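Local coordinates for protein GRMZM2G135359 pseudokinase (Zea mays, PDB 6CPY) that is a receptor-like pseudokinase with a protein-kinase fold that may bind ATP, but is probably not an active kinase, at residues G128-H133 / E140-M145. Residues are numbered along the deposited sequence; the frame is centred on the assembly and turned at random.
Sequences GTLFEH and EKLDWM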
ATOM      1  N   GLY A 128      11.796   3.288   0.803  1.00 33.24           N
ATOM      2  CA  GLY A 128      10.935   3.758   1.871  1.00 32.77           C
ATOM      3  C   GLY A 128       9.537   4.125   1.397  1.00 30.99           C
ATOM      4  O   GLY A 128       9.093   3.628   0.364  1.00 32.13           O
ATOM      5  N   THR A 129       8.868   4.997   2.149  1.00 30.27           N
ATOM      6  CA  THR A 129       7.469   5.373   1.877  1.00 29.44           C
ATOM      7  C   THR A 129       7.343   6.646   1.055  1.00 28.39           C
ATOM      8  O   THR A 129       8.244   7.495   1.028  1.00 28.48           O
ATOM      9  CB  THR A 129       6.655   5.587   3.160  1.00 29.73           C
ATOM     10  OG1 THR A 129       7.123   6.755   3.846  1.00 30.37           O
ATOM     11  CG2 THR A 129       6.736   4.353   4.076  1.00 30.33           C
ATOM     12  N   LEU A 130       6.201   6.788   0.399  1.00 26.69           N
ATOM     13  CA  LEU A 130       5.908   8.007  -0.340  1.00 26.42           C
ATOM     14  C   LEU A 130       5.880   9.209   0.620  1.00 26.89           C
ATOM     15  O   LEU A 130       6.439  10.266   0.308  1.00 26.92           O
ATOM     16  CB  LEU A 130       4.576   7.852  -1.085  1.00 25.62           C
ATOM     17  CG  LEU A 130       4.052   9.060  -1.859  1.00 24.99           C
ATOM     18  CD1 LEU A 130       5.043   9.539  -2.906  1.00 25.30           C
ATOM     19  CD2 LEU A 130       2.722   8.710  -2.498  1.00 24.46           C
ATOM     20  N   PHE A 131       5.250   9.039   1.782  1.00 28.15           N
ATOM     21  CA  PHE A 131       5.178  10.096   2.804  1.00 30.06           C
ATOM     22  C   PHE A 131       6.568  10.646   3.137  1.00 30.96           C
ATOM     23  O   PHE A 131       6.759  11.867   3.162  1.00 33.84           O
ATOM     24  CB  PHE A 131       4.502   9.585   4.090  1.00 30.58           C
ATOM     25  CG  PHE A 131       4.297  10.659   5.138  1.00 31.34           C
ATOM     26  CD1 PHE A 131       5.302  10.969   6.038  1.00 33.09           C
ATOM     27  CD2 PHE A 131       3.098  11.359   5.213  1.00 32.43           C
ATOM     28  CE1 PHE A 131       5.117  11.959   6.989  1.00 33.89           C
ATOM     29  CE2 PHE A 131       2.906  12.346   6.157  1.00 33.91           C
ATOM     30  CZ  PHE A 131       3.918  12.645   7.049  1.00 33.37           C
ATOM     31  N   GLU A 132       7.516   9.745   3.381  1.00 32.51           N
ATOM     32  CA  GLU A 132       8.905  10.107   3.691  1.00 35.38           C
ATOM     33  C   GLU A 132       9.527  10.962   2.601  1.00 34.02           C
ATOM     34  O   GLU A 132      10.098  12.011   2.888  1.00 32.01           O
ATOM     35  CB  GLU A 132       9.772   8.856   3.908  1.00 40.40           C
ATOM     36  CG  GLU A 132       9.606   8.228   5.283  1.00 45.07           C
ATOM     37  CD  GLU A 132      10.108   6.791   5.373  1.00 47.84           C
ATOM     38  OE1 GLU A 132      10.595   6.232   4.361  1.00 51.08           O
ATOM     39  OE2 GLU A 132      10.003   6.210   6.474  1.00 51.95           O
ATOM     40  N   HIS A 133       9.408  10.520   1.351  1.00 31.42           N
ATOM     41  CA  HIS A 133       9.987  11.256   0.228  1.00 32.18           C
ATOM     42  C   HIS A 133       9.320  12.577  -0.084  1.00 31.55           C
ATOM     43  O   HIS A 133       9.984  13.481  -0.597  1.00 34.32           O
ATOM     44  CB  HIS A 133      10.063  10.375  -1.019  1.00 33.44           C
ATOM     45  CG  HIS A 133      11.211   9.428  -0.991  1.00 35.72           C
ATOM     46  ND1 HIS A 133      12.478   9.788  -1.398  1.00 37.36           N
ATOM     47  CD2 HIS A 133      11.306   8.156  -0.541  1.00 37.13           C
ATOM     48  CE1 HIS A 133      13.297   8.766  -1.229  1.00 38.51           C
ATOM     49  NE2 HIS A 133      12.612   7.761  -0.712  1.00 37.61           N
ATOM     50  N   GLU A 140      15.143  12.275  -0.267  1.00 51.65           N
ATOM     51  CA  GLU A 140      15.316  12.679  -1.663  1.00 50.75           C
ATOM     52  C   GLU A 140      13.977  13.083  -2.278  1.00 47.92           C
ATOM     53  O   GLU A 140      12.992  12.338  -2.190  1.00 43.47           O
ATOM     54  CB  GLU A 140      15.939  11.549  -2.485  1.00 52.47           C
ATOM     55  CG  GLU A 140      16.369  11.967  -3.884  1.00 55.52           C
ATOM     56  CD  GLU A 140      16.793  10.798  -4.751  1.00 57.31           C
ATOM     57  OE1 GLU A 140      17.198   9.753  -4.199  1.00 61.13           O
ATOM     58  OE2 GLU A 140      16.725  10.929  -5.990  1.00 60.49           O
ATOM     59  N   LYS A 141      13.952  14.265  -2.892  1.00 43.67           N
ATOM     60  CA  LYS A 141      12.740  14.789  -3.516  1.00 41.67           C
ATOM     61  C   LYS A 141      12.514  14.161  -4.884  1.00 39.02           C
ATOM     62  O   LYS A 141      13.460  13.764  -5.574  1.00 42.57           O
ATOM     63  CB  LYS A 141      12.785  16.321  -3.617  1.00 43.39           C
ATOM     64  CG  LYS A 141      12.879  17.039  -2.268  1.00 45.63           C
ATOM     65  CD  LYS A 141      11.681  16.755  -1.361  1.00 45.36           C
ATOM     66  CE  LYS A 141      11.981  17.007   0.116  1.00 46.82           C
ATOM     67  NZ  LYS A 141      11.248  16.043   0.995  1.00 45.77           N
ATOM     68  N   LEU A 142      11.242  14.076  -5.258  1.00 32.34           N
ATOM     69  CA  LEU A 142      10.811  13.378  -6.463  1.00 30.41           C
ATOM     70  C   LEU A 142      10.471  14.401  -7.550  1.00 27.07           C
ATOM     71  O   LEU A 142       9.729  15.334  -7.280  1.00 26.19           O
ATOM     72  CB  LEU A 142       9.576  12.549  -6.119  1.00 30.28           C
ATOM     73  CG  LEU A 142       9.786  11.458  -5.056  1.00 30.56           C
ATOM     74  CD1 LEU A 142       8.446  10.997  -4.516  1.00 30.15           C
ATOM     75  CD2 LEU A 142      10.564  10.294  -5.639  1.00 30.59           C
ATOM     76  N   ASP A 143      11.001  14.232  -8.764  1.00 27.24           N
ATOM     77  CA  ASP A 143      10.683  15.154  -9.873  1.00 26.67           C
ATOM     78  C   ASP A 143       9.333  14.848 -10.540  1.00 25.53           C
ATOM     79  O   ASP A 143       8.637  13.935 -10.120  1.00 24.03           O
ATOM     80  CB  ASP A 143      11.824  15.222 -10.896  1.00 29.05           C
ATOM     81  CG  ASP A 143      12.055  13.915 -11.650  1.00 31.51           C
ATOM     82  OD1 ASP A 143      11.246  12.959 -11.573  1.00 28.68           O
ATOM     83  OD2 ASP A 143      13.094  13.861 -12.334  1.00 36.80           O
ATOM     84  N   TRP A 144       8.957  15.631 -11.554  1.00 24.25           N
ATOM     85  CA  TRP A 144       7.660  15.472 -12.200  1.00 23.99           C
ATOM     86  C   TRP A 144       7.414  14.055 -12.717  1.00 24.56           C
ATOM     87  O   TRP A 144       6.388  13.457 -12.412  1.00 22.82           O
ATOM     88  CB  TRP A 144       7.502  16.491 -13.336  1.00 23.12           C
ATOM     89  CG  TRP A 144       6.208  16.405 -14.022  1.00 23.77           C
ATOM     90  CD1 TRP A 144       5.968  15.925 -15.271  1.00 23.93           C
ATOM     91  CD2 TRP A 144       4.952  16.813 -13.497  1.00 23.59           C
ATOM     92  NE1 TRP A 144       4.630  16.022 -15.566  1.00 24.79           N
ATOM     93  CE2 TRP A 144       3.982  16.553 -14.484  1.00 23.91           C
ATOM     94  CE3 TRP A 144       4.552  17.377 -12.286  1.00 23.69           C
ATOM     95  CZ2 TRP A 144       2.637  16.856 -14.298  1.00 24.87           C
ATOM     96  CZ3 TRP A 144       3.218  17.664 -12.100  1.00 24.98           C
ATOM     97  CH2 TRP A 144       2.277  17.399 -13.096  1.00 23.81           C
ATOM     98  N   MET A 145       8.361  13.503 -13.479  1.00 26.27           N
ATOM     99  CA  MET A 145       8.148  12.192 -14.089  1.00 28.23           C
ATOM    100  C   MET A 145       8.088  11.103 -13.027  1.00 26.97           C
ATOM    101  O   MET A 145       7.285  10.185 -13.135  1.00 25.91           O
ATOM    102  CB  MET A 145       9.227  11.871 -15.136  1.00 31.43           C
ATOM    103  CG  MET A 145       9.123  12.715 -16.400  1.00 35.79           C
ATOM    104  SD  MET A 145       7.477  12.704 -17.125  1.00 43.42           S
ATOM    105  CE  MET A 145       7.226  10.941 -17.326  1.00 43.72           C
TER
HETATM  106  O   HOH W   1       9.206  14.821  -2.963  1.00 41.44           O
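His133 meets Glu140, Lys141 and Leu142, giving most of what the short helix 130-135 contributes to its contact with the loop leading into helix 144-164, in the helical lobe of this kinase fold. Its CB packs 3.9 Å from CD1 of Leu142, and CG lies 3.6 Å from Glu140 O. With CG beside the backbone N (chi1 -79°), ND1 donates a nearly straight hydrogen bond (170°) to Glu140 O, 2.7 Å away, in the ring plane and on a lone pair. CE1 lies 4.0 Å from CB of Glu140, NE2 makes a weak hydrogen bond to Asn127 O, and Thr129 O sits at the ring edge. Histidine suits this place as a flat ring with N-H donors at its edge that can still pack against Phe184. The same CD1 of Leu142 meets Leu130 CD1 at 4.0 Å, the side chains crossing at about a right angle; leucines suit this apolar side, which continues onto helix 214-230. Lysine is long enough for Lys141 NZ to reach His133 O, 3.3 Å away and above the carbonyl plane, and also hydrogen-bond to Val136 O. A water links His133 O to Leu142 N. Thr129 OG1 caps Glu132 N in a capping box. ND1 must carry a proton; taken at face value, the weak NE2 bond would need a second, consistent with a cationic ring.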